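Uncharacterized protein Atu2452 (Agrobacterium tumefaciens, PDB 2R8B) is of unknown function but probably acts as a serine hydrolase of the dienelactone hydrolase family, with an alpha/beta-hydrolase fold. Local coordinates at residues D49-K54 against A128-A133; K54-V59 against F81-L86. All coordinates share one frame; numbering follows the deposited sequence.

Strand 53-56 takes part in both contacts and is tied to a different helix in each. It is the outermost strand beside 90-94, to which it runs antiparallel. Contact 1, whose first segment comes earlier in the chain, joins the loop before the strand and the strand's start to helix 117-138; contact 2, starting at the shared K54, reaches the end of helix 75-85. Their centres lie about 15 Å apart, and the sequence between the two segments of contact 2 falls within that spanned by contact 1. One aromatic cluster and one arginine thus join the edge of the sheet to two different helices of the alpha/beta-hydrolase fold.

Contact 1. Residues D49-K54 against A128-A133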
loop_
_atom_site.group_PDB
_atom_site.type_symbol
_atom_site.label_atom_id
_atom_site.label_comp_id
_atom_site.label_asym_id
_atom_site.label_seq_id
_atom_site.Cartn_x
_atom_site.Cartn_y
_atom_site.Cartn_z
ATOM N N ASP A 49 -4.754 -13.775 -11.112
ATOM C CA ASP A 49 -3.851 -13.316 -12.147
ATOM C C ASP A 49 -4.284 -11.980 -12.735
ATOM O O ASP A 49 -3.866 -11.647 -13.851
ATOM C CB ASP A 49 -3.858 -14.321 -13.281
ATOM C CG ASP A 49 -3.295 -15.633 -12.872
ATOM O OD1 ASP A 49 -2.428 -15.578 -11.973
ATOM O OD2 ASP A 49 -3.711 -16.689 -13.435
ATOM N N SER A 50 -5.129 -11.227 -12.021
ATOM C CA SER A 50 -5.800 -10.084 -12.660
ATOM C C SER A 50 -4.838 -8.937 -12.983
ATOM O O SER A 50 -5.049 -8.201 -13.928
ATOM C CB SER A 50 -7.087 -9.637 -11.921
ATOM O OG SER A 50 -6.866 -9.026 -10.646
ATOM N N TYR A 51 -3.776 -8.797 -12.205
ATOM C CA TYR A 51 -2.677 -7.931 -12.577
ATOM C C TYR A 51 -1.562 -8.858 -12.985
ATOM O O TYR A 51 -1.438 -9.986 -12.461
ATOM C CB TYR A 51 -2.183 -7.101 -11.388
ATOM C CG TYR A 51 -3.149 -6.054 -10.834
ATOM C CD1 TYR A 51 -3.224 -4.767 -11.382
ATOM C CD2 TYR A 51 -3.955 -6.345 -9.735
ATOM C CE1 TYR A 51 -4.095 -3.811 -10.860
ATOM C CE2 TYR A 51 -4.828 -5.413 -9.213
ATOM C CZ TYR A 51 -4.898 -4.145 -9.776
ATOM O OH TYR A 51 -5.787 -3.240 -9.236
ATOM N N PHE A 52 -0.756 -8.382 -13.922
ATOM C CA PHE A 52 0.544 -8.956 -14.168
ATOM C C PHE A 52 1.369 -8.713 -12.928
ATOM O O PHE A 52 1.324 -7.650 -12.355
ATOM C CB PHE A 52 1.217 -8.276 -15.357
ATOM C CG PHE A 52 2.479 -8.963 -15.784
ATOM C CD1 PHE A 52 2.418 -10.127 -16.587
ATOM C CD2 PHE A 52 3.731 -8.507 -15.330
ATOM C CE1 PHE A 52 3.582 -10.805 -16.958
ATOM C CE2 PHE A 52 4.912 -9.178 -15.708
ATOM C CZ PHE A 52 4.830 -10.334 -16.524
ATOM N N HIS A 53 2.121 -9.693 -12.478
ATOM C CA HIS A 53 2.836 -9.483 -11.222
ATOM C C HIS A 53 3.993 -10.449 -11.046
ATOM O O HIS A 53 4.011 -11.500 -11.663
ATOM C CB HIS A 53 1.864 -9.597 -10.038
ATOM C CG HIS A 53 1.230 -10.948 -9.883
ATOM N ND1 HIS A 53 0.123 -11.337 -10.602
ATOM C CD2 HIS A 53 1.524 -11.986 -9.058
ATOM C CE1 HIS A 53 -0.224 -12.564 -10.242
ATOM N NE2 HIS A 53 0.611 -12.981 -9.310
ATOM N N LYS A 54 4.963 -10.091 -10.214
ATOM C CA LYS A 54 5.864 -11.108 -9.673
ATOM C C LYS A 54 5.217 -11.827 -8.460
ATOM O O LYS A 54 4.391 -11.230 -7.741
ATOM C CB LYS A 54 7.200 -10.477 -9.271
ATOM C CG LYS A 54 8.173 -10.295 -10.413
ATOM C CD LYS A 54 9.553 -10.921 -10.106
ATOM C CE LYS A 54 10.523 -10.731 -11.282
ATOM N NZ LYS A 54 10.299 -11.760 -12.330
ATOM N N ALA A 128 -8.570 -5.342 -4.172
ATOM C CA ALA A 128 -9.214 -6.140 -3.152
ATOM C C ALA A 128 -9.364 -7.592 -3.633
ATOM O O ALA A 128 -8.922 -8.517 -2.960
ATOM C CB ALA A 128 -10.549 -5.567 -2.826
ATOM N N ASP A 129 -9.967 -7.777 -4.807
ATOM C CA ASP A 129 -10.261 -9.103 -5.324
ATOM C C ASP A 129 -9.007 -9.930 -5.521
ATOM O O ASP A 129 -8.948 -11.095 -5.083
ATOM C CB ASP A 129 -11.032 -8.986 -6.633
ATOM C CG ASP A 129 -12.465 -8.585 -6.403
ATOM O OD1 ASP A 129 -12.943 -8.874 -5.282
ATOM O OD2 ASP A 129 -13.105 -7.988 -7.312
ATOM N N PHE A 130 -8.034 -9.296 -6.179
ATOM C CA PHE A 130 -6.722 -9.816 -6.454
ATOM C C PHE A 130 -6.125 -10.296 -5.143
ATOM O O PHE A 130 -5.758 -11.452 -5.015
ATOM C CB PHE A 130 -5.907 -8.679 -7.065
ATOM C CG PHE A 130 -4.482 -9.025 -7.394
ATOM C CD1 PHE A 130 -4.165 -9.766 -8.524
ATOM C CD2 PHE A 130 -3.447 -8.540 -6.621
ATOM C CE1 PHE A 130 -2.836 -10.063 -8.854
ATOM C CE2 PHE A 130 -2.121 -8.828 -6.953
ATOM C CZ PHE A 130 -1.826 -9.600 -8.063
ATOM N N ILE A 131 -6.080 -9.438 -4.141
ATOM C CA ILE A 131 -5.585 -9.863 -2.834
ATOM C C ILE A 131 -6.385 -11.050 -2.220
ATOM O O ILE A 131 -5.789 -12.073 -1.932
ATOM C CB ILE A 131 -5.407 -8.640 -1.871
ATOM C CG1 ILE A 131 -4.256 -7.759 -2.368
ATOM C CG2 ILE A 131 -5.112 -9.105 -0.435
ATOM C CD1 ILE A 131 -4.318 -6.345 -1.910
ATOM N N LYS A 132 -7.701 -10.943 -2.040
ATOM C CA LYS A 132 -8.530 -12.074 -1.556
ATOM C C LYS A 132 -8.282 -13.398 -2.322
ATOM O O LYS A 132 -8.287 -14.502 -1.729
ATOM C CB LYS A 132 -10.033 -11.756 -1.645
ATOM C CG LYS A 132 -10.562 -10.744 -0.618
ATOM C CD LYS A 132 -11.612 -9.814 -1.253
ATOM C CE LYS A 132 -12.395 -8.990 -0.217
ATOM N NZ LYS A 132 -13.561 -9.786 0.299
ATOM N N ALA A 133 -8.111 -13.270 -3.642
ATOM C CA ALA A 133 -7.992 -14.424 -4.530
ATOM C C ALA A 133 -6.642 -15.111 -4.321
ATOM O O ALA A 133 -6.572 -16.327 -4.350
ATOM C CB ALA A 133 -8.211 -14.022 -6.009
#
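F130 meets Y51 with a face of its ring and H53 with its edge, and every contact across the two segments involves this one side chain. Its CG stands anti to the backbone N (chi1 179°), which carries the ring out from helix 117-138 to the chain leading into strand 53-56. Two T-shaped pairs result, in which F130 plays both parts. The edge of Y51 is turned onto one face of F130, with CD2 of Y51 3.6 Å from CG of F130 and the ring planes at 87°; K126 is a cation-pi partner of the same Y51 ring. The rim of F130 in turn points at a face of H53, where CZ of F130 lies 3.6 Å from ND1 of H53; here the ring centres are 5.1 Å apart.

The imidazole is kept from turning by a nearly straight bond, 2.8 Å long, from ND1 of H53 to the backbone O of Y51. That oxygen lies almost in the ring plane, although the donor stands above the carbonyl plane, so one face of the imidazole remains turned to F130. The side chains of Y51, H53 and F130 also touch P94 of strand 90-94.

The contact thins at the partly exposed S50. Its OG approaches CD1 of F130 at 3.5 Å, a van der Waals approach that is neither over the face nor at the edge; the hydroxyl also makes a weak hydrogen bond to the backbone O of T47. The whole is an aromatic cluster seating a helix against the edge strand of an alpha/beta-hydrolase sheet.

Contact 2. Residues K54-V59 against F81-L86; sequences KSRAGV and FGARLL
R56 meets the segment 81-86 through a single atom, NH2, which reaches one carbonyl oxygen in the last turn of helix 75-85 and one just past it. The O of L86 lies 3.2 Å from NH2 of R56, near the guanidinium plane and at its edge, but the N-H points at it poorly (129°) and the hydrogen bond is weak. The O of A83 is 3.4 Å from the same NH2, at an angle too poor for a bond. CB of A83, directed toward the strand, adds a looser van der Waals contact, 3.9 Å from NH2 of R56. The arginine's stronger bond runs from its NH1 to the backbone O of P87, the residue just after L86.

The guanidinium therefore sits by the carbonyls where the helix gives way to loop. Its positive charge may suit the helix C-terminus, though this turn is only weakly hydrogen-bonded and any such effect is probably modest. Bends at chi2 and chi3 (-101° and -67°) bring the group there.

One shell further out, F79 of the same helix and I91 of strand 90-94 both touch the side chain, and A83 also rests on I91. The base of R56 is set by the sheet: its backbone is hydrogen-bonded to I91, as that of K54 is to S93. What emerges is an arginine on an antiparallel edge strand reaching the C-terminal end of a helix, within the layered architecture of the alpha/beta-hydrolase fold.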
loop_
_atom_site.group_PDB
_atom_site.type_symbol
_atom_site.label_atom_id
_atom_site.label_comp_id
_atom_site.label_asym_id
_atom_site.label_seq_id
_atom_site.Cartn_x
_atom_site.Cartn_y
_atom_site.Cartn_z
ATOM N N LYS A 54 4.963 -10.091 -10.214
ATOM C CA LYS A 54 5.864 -11.108 -9.673
ATOM C C LYS A 54 5.217 -11.827 -8.460
ATOM O O LYS A 54 4.391 -11.230 -7.741
ATOM C CB LYS A 54 7.200 -10.477 -9.271
ATOM C CG LYS A 54 8.173 -10.295 -10.413
ATOM C CD LYS A 54 9.553 -10.921 -10.106
ATOM C CE LYS A 54 10.523 -10.731 -11.282
ATOM N NZ LYS A 54 10.299 -11.760 -12.330
ATOM N N SER A 55 5.591 -13.094 -8.225
ATOM C CA SER A 55 5.211 -13.794 -6.985
ATOM C C SER A 55 6.276 -14.735 -6.427
ATOM O O SER A 55 7.034 -15.347 -7.172
ATOM C CB SER A 55 3.891 -14.547 -7.156
ATOM O OG SER A 55 3.916 -15.344 -8.321
ATOM N N ARG A 56 6.304 -14.872 -5.105
ATOM C CA ARG A 56 7.175 -15.854 -4.444
ATOM C C ARG A 56 6.314 -16.575 -3.414
ATOM O O ARG A 56 5.924 -15.979 -2.402
ATOM C CB ARG A 56 8.358 -15.135 -3.784
ATOM C CG ARG A 56 9.562 -15.967 -3.502
ATOM C CD ARG A 56 9.660 -16.386 -2.052
ATOM N NE ARG A 56 9.894 -15.265 -1.149
ATOM C CZ ARG A 56 10.039 -15.387 0.174
ATOM N NH1 ARG A 56 10.005 -16.616 0.727
ATOM N NH2 ARG A 56 10.211 -14.296 0.947
ATOM N N ALA A 57 5.954 -17.821 -3.720
ATOM C CA ALA A 57 5.114 -18.657 -2.858
ATOM C C ALA A 57 5.731 -18.804 -1.471
ATOM O O ALA A 57 6.874 -19.217 -1.332
ATOM C CB ALA A 57 4.885 -20.042 -3.485
ATOM N N GLY A 58 4.976 -18.435 -0.441
ATOM C CA GLY A 58 5.442 -18.580 0.939
ATOM C C GLY A 58 4.828 -19.780 1.652
ATOM O O GLY A 58 4.035 -20.551 1.064
ATOM N N VAL A 59 5.200 -19.916 2.928
ATOM C CA VAL A 59 4.629 -20.936 3.794
ATOM C C VAL A 59 3.148 -20.678 4.105
ATOM O O VAL A 59 2.744 -19.527 4.305
ATOM C CB VAL A 59 5.489 -21.085 5.054
ATOM C CG1 VAL A 59 4.619 -21.344 6.317
ATOM C CG2 VAL A 59 6.515 -22.249 4.816
ATOM N N PHE A 81 13.042 -6.415 -2.104
ATOM C CA PHE A 81 12.992 -5.597 -0.912
ATOM C C PHE A 81 12.137 -6.240 0.181
ATOM O O PHE A 81 12.580 -6.389 1.327
ATOM C CB PHE A 81 12.448 -4.232 -1.232
ATOM C CG PHE A 81 12.386 -3.354 -0.045
ATOM C CD1 PHE A 81 13.555 -2.995 0.628
ATOM C CD2 PHE A 81 11.170 -2.890 0.435
ATOM C CE1 PHE A 81 13.515 -2.156 1.744
ATOM C CE2 PHE A 81 11.125 -2.027 1.554
ATOM C CZ PHE A 81 12.294 -1.678 2.208
ATOM N N GLY A 82 10.915 -6.613 -0.197
ATOM C CA GLY A 82 10.010 -7.389 0.647
ATOM C C GLY A 82 10.226 -8.909 0.726
ATOM O O GLY A 82 9.620 -9.574 1.546
ATOM N N ALA A 83 11.069 -9.491 -0.111
ATOM C CA ALA A 83 11.410 -10.899 0.113
ATOM C C ALA A 83 12.360 -10.975 1.301
ATOM O O ALA A 83 12.206 -11.816 2.211
ATOM C CB ALA A 83 12.033 -11.542 -1.150
ATOM N N ARG A 84 13.331 -10.064 1.248
ATOM C CA ARG A 84 14.291 -9.779 2.299
ATOM C C ARG A 84 13.537 -9.412 3.586
ATOM O O ARG A 84 13.945 -9.792 4.660
ATOM C CB ARG A 84 15.171 -8.596 1.859
ATOM C CG ARG A 84 16.719 -8.730 1.975
ATOM C CD ARG A 84 17.393 -7.289 2.122
ATOM N NE ARG A 84 17.310 -6.442 0.914
ATOM C CZ ARG A 84 16.427 -5.462 0.714
ATOM N NH1 ARG A 84 15.521 -5.162 1.644
ATOM N NH2 ARG A 84 16.448 -4.775 -0.422
ATOM N N LEU A 85 12.428 -8.694 3.491
ATOM C CA LEU A 85 11.776 -8.289 4.722
ATOM C C LEU A 85 11.019 -9.377 5.473
ATOM O O LEU A 85 11.048 -9.412 6.692
ATOM C CB LEU A 85 10.848 -7.110 4.492
ATOM C CG LEU A 85 11.592 -5.798 4.611
ATOM C CD1 LEU A 85 10.773 -4.664 4.011
ATOM C CD2 LEU A 85 11.904 -5.571 6.066
ATOM N N LEU A 86 10.283 -10.222 4.766
ATOM C CA LEU A 86 9.503 -11.248 5.430
ATOM C C LEU A 86 9.890 -12.570 4.794
ATOM O O LEU A 86 9.312 -13.040 3.791
ATOM C CB LEU A 86 8.006 -10.930 5.422
ATOM C CG LEU A 86 7.630 -9.848 6.454
ATOM C CD1 LEU A 86 6.279 -9.228 6.161
ATOM C CD2 LEU A 86 7.697 -10.351 7.897
#